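Local coordinates for galactose-binding-like protein (Bacteroides thetaiotaomicron, PDB 7M1B) that is a SusE-like protein with a galactose-binding-like domain that probably binds, and may help to degrade, carbohydrate, at residues T227-S230 with L231-G234; L205-T208 with K209-T212; Y110-A113 with I114-E118. All blocks are in the same frame, centred on the assembly; numbering follows the deposited sequence.

Contact 1 (T227-S230 with L231-G234)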
ATOM      1  N   THR A 227       2.084 -16.832 -15.886  1.00 16.80           N
ATOM      2  CA  THR A 227       2.955 -15.669 -15.817  1.00 17.69           C
ATOM      3  C   THR A 227       2.539 -14.756 -14.683  1.00 16.54           C
ATOM      4  O   THR A 227       1.469 -14.889 -14.086  1.00 15.40           O
ATOM      5  CB  THR A 227       3.065 -14.859 -17.121  1.00 18.02           C
ATOM      6  OG1 THR A 227       1.860 -14.071 -17.213  1.00 18.74           O
ATOM      7  CG2 THR A 227       3.298 -15.732 -18.323  1.00 18.51           C
ATOM      8  N   LEU A 228       3.379 -13.751 -14.362  1.00 16.90           N
ATOM      9  CA  LEU A 228       2.957 -12.793 -13.353  1.00 18.66           C
ATOM     10  C   LEU A 228       1.600 -12.175 -13.650  1.00 16.10           C
ATOM     11  O   LEU A 228       0.859 -11.835 -12.732  1.00 16.96           O
ATOM     12  CB  LEU A 228       4.073 -11.722 -13.186  1.00 17.44           C
ATOM     13  CG  LEU A 228       3.897 -10.794 -11.975  1.00 17.68           C
ATOM     14  CD1 LEU A 228       3.899 -11.525 -10.667  1.00 19.05           C
ATOM     15  CD2 LEU A 228       4.963  -9.722 -12.025  1.00 18.25           C
ATOM     16  N   GLU A 229       1.272 -12.016 -14.961  1.00 15.58           N
ATOM     17  CA  GLU A 229       0.013 -11.351 -15.304  1.00 17.67           C
ATOM     18  C   GLU A 229      -1.202 -12.197 -14.913  1.00 15.53           C
ATOM     19  O   GLU A 229      -2.303 -11.637 -14.769  1.00 17.05           O
ATOM     20  CB  GLU A 229      -0.026 -11.077 -16.820  1.00 19.24           C
ATOM     21  CG  GLU A 229      -1.010 -10.005 -17.189  1.00 23.67           C
ATOM     22  CD  GLU A 229      -1.232  -9.970 -18.686  1.00 23.52           C
ATOM     23  OE1 GLU A 229      -0.220 -10.206 -19.476  1.00 23.86           O
ATOM     24  OE2 GLU A 229      -2.376  -9.564 -19.043  1.00 25.30           O
ATOM     25  N   SER A 230      -1.048 -13.499 -14.584  1.00 15.95           N
ATOM     26  CA  SER A 230      -2.115 -14.299 -14.019  1.00 17.26           C
ATOM     27  C   SER A 230      -2.638 -13.732 -12.718  1.00 15.71           C
ATOM     28  O   SER A 230      -3.778 -14.022 -12.315  1.00 16.05           O
ATOM     29  CB  SER A 230      -1.553 -15.696 -13.806  1.00 19.03           C
ATOM     30  OG  SER A 230      -1.359 -16.353 -15.064  1.00 19.45           O
ATOM     31  N   LEU A 231      -1.834 -12.892 -12.010  1.00 16.57           N
ATOM     32  CA  LEU A 231      -2.387 -12.327 -10.786  1.00 15.40           C
ATOM     33  C   LEU A 231      -3.478 -11.290 -11.029  1.00 15.59           C
ATOM     34  O   LEU A 231      -4.167 -10.880 -10.071  1.00 16.02           O
ATOM     35  CB  LEU A 231      -1.313 -11.666  -9.910  1.00 15.37           C
ATOM     36  CG  LEU A 231      -0.128 -12.588  -9.523  1.00 14.52           C
ATOM     37  CD1 LEU A 231       0.787 -11.746  -8.586  1.00 16.94           C
ATOM     38  CD2 LEU A 231      -0.692 -13.841  -8.758  1.00 17.37           C
ATOM     39  N   PHE A 232      -3.710 -10.955 -12.304  1.00 17.31           N
ATOM     40  CA  PHE A 232      -4.662  -9.881 -12.591  1.00 14.41           C
ATOM     41  C   PHE A 232      -5.656 -10.342 -13.657  1.00 16.63           C
ATOM     42  O   PHE A 232      -6.312  -9.470 -14.255  1.00 19.70           O
ATOM     43  CB  PHE A 232      -3.833  -8.719 -13.204  1.00 18.65           C
ATOM     44  CG  PHE A 232      -2.611  -8.331 -12.396  1.00 16.83           C
ATOM     45  CD1 PHE A 232      -2.698  -7.871 -11.075  1.00 19.40           C
ATOM     46  CD2 PHE A 232      -1.319  -8.611 -12.927  1.00 19.54           C
ATOM     47  CE1 PHE A 232      -1.563  -7.536 -10.336  1.00 18.84           C
ATOM     48  CE2 PHE A 232      -0.198  -8.295 -12.153  1.00 21.40           C
ATOM     49  CZ  PHE A 232      -0.286  -7.824 -10.860  1.00 18.44           C
ATOM     50  N   ASN A 233      -5.944 -11.637 -13.694  1.00 15.87           N
ATOM     51  CA  ASN A 233      -6.848 -12.144 -14.745  1.00 16.38           C
ATOM     52  C   ASN A 233      -8.314 -12.349 -14.267  1.00 18.25           C
ATOM     53  O   ASN A 233      -9.153 -12.904 -14.999  1.00 20.84           O
ATOM     54  CB  ASN A 233      -6.275 -13.396 -15.382  1.00 16.82           C
ATOM     55  CG  ASN A 233      -6.198 -14.552 -14.425  1.00 18.36           C
ATOM     56  OD1 ASN A 233      -6.675 -14.472 -13.280  1.00 18.65           O
ATOM     57  ND2 ASN A 233      -5.516 -15.614 -14.847  1.00 19.61           N
ATOM     58  N   GLY A 234      -8.580 -12.088 -13.002  1.00 16.96           N
ATOM     59  CA  GLY A 234      -9.895 -12.200 -12.374  1.00 16.38           C
ATOM     60  C   GLY A 234     -10.147 -13.570 -11.743  1.00 16.02           C
ATOM     61  O   GLY A 234     -11.120 -13.701 -11.012  1.00 18.37           O
TER

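Contact 2 (L205-T208 with K209-T212)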
ATOM      1  N   LEU A 205      -8.805  -0.591  -9.742  1.00 18.53           N
ATOM      2  CA  LEU A 205      -8.088  -0.172 -10.928  1.00 18.02           C
ATOM      3  C   LEU A 205      -8.266  -1.252 -12.016  1.00 21.83           C
ATOM      4  O   LEU A 205      -8.287  -2.460 -11.727  1.00 24.47           O
ATOM      5  CB  LEU A 205      -6.629   0.059 -10.590  1.00 20.52           C
ATOM      6  CG  LEU A 205      -6.400   1.137  -9.533  1.00 20.84           C
ATOM      7  CD1 LEU A 205      -4.912   1.277  -9.307  1.00 22.74           C
ATOM      8  CD2 LEU A 205      -7.038   2.458  -9.980  1.00 20.99           C
ATOM      9  N   ASP A 206      -8.295  -0.814 -13.265  1.00 17.03           N
ATOM     10  CA  ASP A 206      -8.578  -1.691 -14.421  1.00 17.91           C
ATOM     11  C   ASP A 206      -7.496  -2.772 -14.539  1.00 16.59           C
ATOM     12  O   ASP A 206      -6.367  -2.520 -14.947  1.00 18.05           O
ATOM     13  CB  ASP A 206      -8.535  -0.780 -15.647  1.00 19.93           C
ATOM     14  CG  ASP A 206      -8.868  -1.507 -16.978  1.00 23.91           C
ATOM     15  OD1 ASP A 206      -8.898  -2.754 -16.986  1.00 22.04           O
ATOM     16  OD2 ASP A 206      -8.937  -0.802 -18.025  1.00 28.54           O
ATOM     17  N   LEU A 207      -7.893  -4.010 -14.216  1.00 16.18           N
ATOM     18  CA  LEU A 207      -6.977  -5.131 -14.184  1.00 17.08           C
ATOM     19  C   LEU A 207      -6.362  -5.430 -15.551  1.00 16.86           C
ATOM     20  O   LEU A 207      -5.275  -6.042 -15.644  1.00 16.67           O
ATOM     21  CB  LEU A 207      -7.672  -6.365 -13.601  1.00 18.37           C
ATOM     22  CG  LEU A 207      -7.905  -6.275 -12.085  1.00 20.27           C
ATOM     23  CD1 LEU A 207      -8.909  -7.339 -11.600  1.00 23.40           C
ATOM     24  CD2 LEU A 207      -6.579  -6.386 -11.273  1.00 22.48           C
ATOM     25  N   THR A 208      -7.101  -5.125 -16.638  1.00 20.19           N
ATOM     26  CA  THR A 208      -6.616  -5.507 -17.948  1.00 21.04           C
ATOM     27  C   THR A 208      -5.412  -4.700 -18.396  1.00 20.20           C
ATOM     28  O   THR A 208      -4.637  -5.226 -19.225  1.00 22.14           O
ATOM     29  CB  THR A 208      -7.718  -5.295 -19.008  1.00 24.30           C
ATOM     30  OG1 THR A 208      -7.937  -3.904 -19.287  1.00 24.63           O
ATOM     31  CG2 THR A 208      -9.050  -5.904 -18.654  1.00 27.13           C
ATOM     32  N   LYS A 209      -5.106  -3.597 -17.659  1.00 17.65           N
ATOM     33  CA  LYS A 209      -3.921  -2.787 -17.984  1.00 21.18           C
ATOM     34  C   LYS A 209      -2.685  -3.245 -17.178  1.00 17.46           C
ATOM     35  O   LYS A 209      -1.568  -2.824 -17.534  1.00 18.70           O
ATOM     36  CB  LYS A 209      -4.154  -1.278 -17.741  1.00 24.04           C
ATOM     37  CG  LYS A 209      -5.374  -0.659 -18.466  1.00 26.66           C
ATOM     38  CD  LYS A 209      -5.491   0.828 -18.254  1.00 36.05           C
ATOM     39  CE  LYS A 209      -6.518   1.479 -19.182  1.00 46.26           C
ATOM     40  NZ  LYS A 209      -6.365   2.951 -19.148  1.00 62.29           N
ATOM     41  N   PHE A 210      -2.856  -4.203 -16.245  1.00 16.30           N
ATOM     42  CA  PHE A 210      -1.715  -4.652 -15.443  1.00 16.69           C
ATOM     43  C   PHE A 210      -0.854  -5.665 -16.209  1.00 16.73           C
ATOM     44  O   PHE A 210      -1.391  -6.620 -16.856  1.00 18.12           O
ATOM     45  CB  PHE A 210      -2.190  -5.365 -14.162  1.00 16.05           C
ATOM     46  CG  PHE A 210      -2.637  -4.426 -13.077  1.00 16.84           C
ATOM     47  CD1 PHE A 210      -3.748  -3.578 -13.238  1.00 16.98           C
ATOM     48  CD2 PHE A 210      -2.044  -4.492 -11.810  1.00 18.46           C
ATOM     49  CE1 PHE A 210      -4.140  -2.754 -12.201  1.00 18.78           C
ATOM     50  CE2 PHE A 210      -2.481  -3.675 -10.773  1.00 17.07           C
ATOM     51  CZ  PHE A 210      -3.553  -2.796 -10.966  1.00 16.70           C
ATOM     52  N   LYS A 211       0.442  -5.409 -16.283  1.00 17.14           N
ATOM     53  CA  LYS A 211       1.388  -6.222 -17.074  1.00 17.10           C
ATOM     54  C   LYS A 211       2.659  -6.544 -16.306  1.00 15.92           C
ATOM     55  O   LYS A 211       3.117  -5.731 -15.468  1.00 16.07           O
ATOM     56  CB  LYS A 211       1.742  -5.482 -18.362  1.00 18.47           C
ATOM     57  CG  LYS A 211       0.583  -5.218 -19.316  1.00 21.22           C
ATOM     58  CD  LYS A 211      -0.006  -6.548 -19.891  1.00 25.21           C
ATOM     59  CE  LYS A 211      -1.367  -6.281 -20.508  1.00 23.18           C
ATOM     60  NZ  LYS A 211      -1.928  -7.431 -21.292  1.00 24.29           N
ATOM     61  N   THR A 212       3.273  -7.695 -16.583  1.00 19.67           N
ATOM     62  CA  THR A 212       4.601  -7.970 -16.079  1.00 20.40           C
ATOM     63  C   THR A 212       5.553  -6.859 -16.534  1.00 16.58           C
ATOM     64  O   THR A 212       5.436  -6.330 -17.656  1.00 18.23           O
ATOM     65  CB  THR A 212       5.099  -9.311 -16.610  1.00 19.57           C
ATOM     66  OG1 THR A 212       4.106 -10.299 -16.294  1.00 17.75           O
ATOM     67  CG2 THR A 212       6.426  -9.713 -15.968  1.00 18.68           C
TER
HETATM   68  O   HOH W   1      -3.756  -7.981 -16.915  1.00 18.03           O
HETATM   69  O   HOH W   2      -4.695  -7.894 -19.683  1.00 27.00           O

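Contact 3 (Y110-A113 with I114-E118)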
ATOM      1  N   TYR A 110       5.046  28.479  14.305  1.00 40.14           N
ATOM      2  CA  TYR A 110       3.623  28.343  13.949  1.00 40.95           C
ATOM      3  C   TYR A 110       3.275  29.106  12.653  1.00 42.42           C
ATOM      4  O   TYR A 110       2.314  28.801  11.908  1.00 41.90           O
ATOM      5  CB  TYR A 110       2.746  28.725  15.149  1.00 47.07           C
ATOM      6  CG  TYR A 110       2.584  30.210  15.356  1.00 41.35           C
ATOM      7  CD1 TYR A 110       3.616  31.002  15.872  1.00 46.75           C
ATOM      8  CD2 TYR A 110       1.372  30.809  15.059  1.00 37.06           C
ATOM      9  CE1 TYR A 110       3.442  32.373  16.008  1.00 38.39           C
ATOM     10  CE2 TYR A 110       1.180  32.172  15.183  1.00 67.14           C
ATOM     11  CZ  TYR A 110       2.218  32.942  15.679  1.00 66.92           C
ATOM     12  OH  TYR A 110       2.062  34.412  15.930  1.00 61.96           O
ATOM     13  N   LEU A 111       4.091  30.131  12.377  1.00 44.10           N
ATOM     14  CA  LEU A 111       3.910  30.989  11.218  1.00 42.97           C
ATOM     15  C   LEU A 111       4.440  30.290   9.968  1.00 42.20           C
ATOM     16  O   LEU A 111       3.769  30.294   8.924  1.00 40.52           O
ATOM     17  CB  LEU A 111       4.634  32.327  11.468  1.00 47.37           C
ATOM     18  CG  LEU A 111       3.871  33.361  12.301  1.00 61.34           C
ATOM     19  CD1 LEU A 111       4.633  34.687  12.369  1.00 63.51           C
ATOM     20  CD2 LEU A 111       2.460  33.587  11.750  1.00 60.94           C
ATOM     21  N   THR A 112       5.657  29.733  10.063  1.00 35.31           N
ATOM     22  CA  THR A 112       6.202  28.951   8.963  1.00 37.80           C
ATOM     23  C   THR A 112       5.244  27.802   8.675  1.00 38.79           C
ATOM     24  O   THR A 112       4.992  27.515   7.504  1.00 40.57           O
ATOM     25  CB  THR A 112       7.593  28.387   9.280  1.00 37.84           C
ATOM     26  OG1 THR A 112       8.452  29.521   9.336  1.00 42.26           O
ATOM     27  CG2 THR A 112       8.140  27.477   8.200  1.00 44.51           C
ATOM     28  N   ALA A 113       4.670  27.225   9.745  1.00 35.33           N
ATOM     29  CA  ALA A 113       3.769  26.087   9.537  1.00 40.13           C
ATOM     30  C   ALA A 113       2.535  26.449   8.706  1.00 39.99           C
ATOM     31  O   ALA A 113       2.192  25.727   7.790  1.00 39.60           O
ATOM     32  CB  ALA A 113       3.349  25.436  10.839  1.00 38.21           C
ATOM     33  N   ILE A 114       1.882  27.566   9.052  1.00 36.94           N
ATOM     34  CA  ILE A 114       0.676  27.989   8.327  1.00 36.46           C
ATOM     35  C   ILE A 114       1.023  28.476   6.908  1.00 35.63           C
ATOM     36  O   ILE A 114       0.256  28.262   5.966  1.00 43.76           O
ATOM     37  CB  ILE A 114      -0.157  29.015   9.130  1.00 42.38           C
ATOM     38  CG1 ILE A 114      -1.644  28.990   8.759  1.00 49.43           C
ATOM     39  CG2 ILE A 114       0.406  30.431   8.954  1.00 39.33           C
ATOM     40  CD1 ILE A 114      -2.397  27.717   9.111  1.00 41.99           C
ATOM     41  N   GLU A 115       2.228  29.055   6.748  1.00 40.33           N
ATOM     42  CA  GLU A 115       2.640  29.646   5.479  1.00 41.85           C
ATOM     43  C   GLU A 115       3.020  28.599   4.430  1.00 46.05           C
ATOM     44  O   GLU A 115       2.746  28.776   3.239  1.00 49.96           O
ATOM     45  CB  GLU A 115       3.641  30.780   5.655  1.00 49.02           C
ATOM     46  CG  GLU A 115       2.994  31.980   6.314  1.00 52.87           C
ATOM     47  CD  GLU A 115       3.946  33.128   6.612  1.00 61.46           C
ATOM     48  OE1 GLU A 115       5.006  33.226   5.901  1.00 61.62           O
ATOM     49  OE2 GLU A 115       3.654  33.905   7.613  1.00 72.15           O
ATOM     50  N   GLU A 116       3.597  27.481   4.878  1.00 37.16           N
ATOM     51  CA  GLU A 116       4.087  26.435   3.999  1.00 38.54           C
ATOM     52  C   GLU A 116       3.085  25.271   3.896  1.00 36.14           C
ATOM     53  O   GLU A 116       3.431  24.246   3.314  1.00 39.39           O
ATOM     54  CB  GLU A 116       5.440  25.938   4.510  1.00 44.95           C
ATOM     55  CG  GLU A 116       6.509  27.039   4.509  1.00 36.76           C
ATOM     56  CD  GLU A 116       6.887  27.413   3.085  1.00 61.20           C
ATOM     57  OE1 GLU A 116       7.044  26.492   2.221  1.00 51.89           O
ATOM     58  OE2 GLU A 116       6.994  28.624   2.834  1.00 77.26           O
ATOM     59  N   ILE A 117       1.879  25.403   4.476  1.00 32.39           N
ATOM     60  CA  ILE A 117       0.976  24.267   4.634  1.00 32.46           C
ATOM     61  C   ILE A 117       0.478  23.891   3.249  1.00 37.72           C
ATOM     62  O   ILE A 117       0.353  24.800   2.403  1.00 36.64           O
ATOM     63  CB  ILE A 117      -0.184  24.584   5.619  1.00 32.31           C
ATOM     64  CG1 ILE A 117      -0.855  23.261   6.144  1.00 32.49           C
ATOM     65  CG2 ILE A 117      -1.215  25.623   5.102  1.00 41.67           C
ATOM     66  CD1 ILE A 117      -1.942  23.537   7.185  1.00 40.00           C
ATOM     67  N   GLU A 118       0.330  22.569   3.051  1.00 36.14           N
ATOM     68  CA  GLU A 118      -0.328  22.004   1.897  1.00 36.62           C
ATOM     69  C   GLU A 118      -1.418  21.062   2.393  1.00 34.55           C
ATOM     70  O   GLU A 118      -1.204  20.349   3.380  1.00 32.83           O
ATOM     71  CB  GLU A 118       0.642  21.359   0.877  1.00 35.77           C
ATOM     72  CG  GLU A 118       0.012  20.954  -0.432  1.00 48.43           C
ATOM     73  CD  GLU A 118       0.974  20.535  -1.526  1.00 50.78           C
ATOM     74  OE1 GLU A 118       2.149  20.973  -1.509  1.00 44.49           O
ATOM     75  OE2 GLU A 118       0.527  19.803  -2.425  1.00 70.39           O
TER

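Contact 1 (T227-S230 with L231-G234)
Leu228 and Leu231 meet through their methyls on one turn of 3-10 helix, which lies before strand 244-245 in the galactose-binding-like part of the chain. CD1 of Leu228 lies 3.8 Å from CD1 of Leu231, the two branched chains crossing at a slant. Two i to i+3 bonds carry the turn: Leu231 N donates to Leu228 O at 3.0 Å, nearly straight at 167°, and Phe232 N to Glu229 O at 2.9 Å. Phe232 sets CG anti to its carbonyl carbon (chi1 -51°), which lays one ring face over Leu231 CB, 4.0 Å from the ring plane near its centre, while ring atom CE2 comes 3.7 Å from Leu228 O. With an alanine in place of Phe232, Phe210 and Phe260 would probably each lose an aromatic neighbour, and a gap would be likely to open over Leu231 CB. Further out, Phe258 and Phe260 of strand 256-274 touch Leu228, and Met371 and Leu374 of strand 370-380 touch Leu231. Glu229 OE2 pairs with Lys211, and Asn233 OD1 accepts from Asp235 N and Gln373. At the start of the turn Thr227 makes an ST turn, its OG1 accepting from Glu229 N at 3.1 Å.

Contact 2 (L205-T208 with K209-T212)
Phe210 takes the carbonyl of Asp206 at its ring edge, Asp206 O lying in the ring plane 3.3 Å from CD1, just after a short 3-10 turn opened by an Asx turn. The turn leads from strand 203-204 into strand 211-212 of the galactose-binding-like sheet. With CG of Phe210 anti to its own carbonyl carbon (chi1 -78°), the ring turns back beside the preceding residues, with Leu207 CD2 over one face and Leu205 CB approaching the edge at 4.1 Å from CE1. Leu205 and Phe210 continue inward onto Phe376, and Phe210 also meets the Phe232 ring. On the polar side, the Asp206 carboxylate stands anti to the backbone N (chi1 -178°), which brings OD1 forward to accept twice from Thr208, from its N and from its OG1, both on the same face of the carboxylate. This double grip should limit rotation of the carboxylate. Lys209 runs extended past the other oxygen at about a right angle to Asp206; its CE is 3.5 Å from Asp206 OD2, but NZ stays 4.7 Å from that oxygen, too far for a salt bridge. Lys211 instead bends at chi2 (-65°), turning its amine back toward the turn, where it pairs with the carboxylate of Glu229. The backbone is closed by Lys209 N to Asp206 O and Phe210 N to Leu207 O. One water bridges Leu207 O and Phe210 O; a second links Thr208 O to Lys211 NZ, from which it accepts at 3.2 Å.

Contact 3 (Y110-A113 with I114-E118)
Thr112 turns CG2 anti to its backbone N, beside its carbonyl carbon, and Glu116 sets CG anti to its carbonyl carbon (chi1 -62°), which brings Glu116 CG within 4.1 Å of Thr112 CG2, the two side chains meeting at a slant. One residue back along the helix, Glu115 holds CG anti to its carbonyl carbon (chi1 -68°), which lays that methylene 3.2 Å from Leu111 O. Ile114 places CG2 between its backbone N and carbonyl carbon, 3.4 Å from the same Leu111 O. These are contacts along the last turn of helix 109-115, before the chain passes into strand 118-122. Its i to i+4 ladder runs from Ile114 N to Tyr110 O, from Glu115 N to Leu111 O at 2.9 Å, and from Glu116 N to Thr112 O at 3.0 Å, where Glu116 has already left helical backbone angles. The next carbonyl, Ala113 O, accepts instead from Thr130 OG1 of strand 125-131. On the inner side Ala113 and Ile114 rest on Val182, and Ile114 and Ile117 reach Tyr193, so the helix packs against strands of the neighbouring four-stranded sheet. Contact within the turn is mostly aliphatic carbon laid against backbone carbonyls, Glu116 CG too lying 3.4 Å from Thr112 O. The carboxylates of Glu115 and Glu116 lie near the C-terminal end, where the helix dipole would probably be unfavourable to negative charge.

How the contacts relate
Contacts 1 and 2 are neighbours, their centres about 9 Å apart, whereas contact 3 sits far across the molecule, its centre about 45 Å from that of contact 1 and 40 Å from that of contact 2. The first two are 3-10 turns, each with its own polar start, packed on strands 256-274 and 370-380: Phe232 CE1 meets Phe210 CD2 at 3.4 Å, and on the more exposed side Glu229 OE2 forms a salt bridge with Lys211 NZ at 3.1 Å. Contact 3 is an alpha-helical end on different sheets. All three mix buried apolar residues with exposed polar ones, but aromatic rings join contacts 1 and 2, while contact 3 turns aliphatic side chains inward.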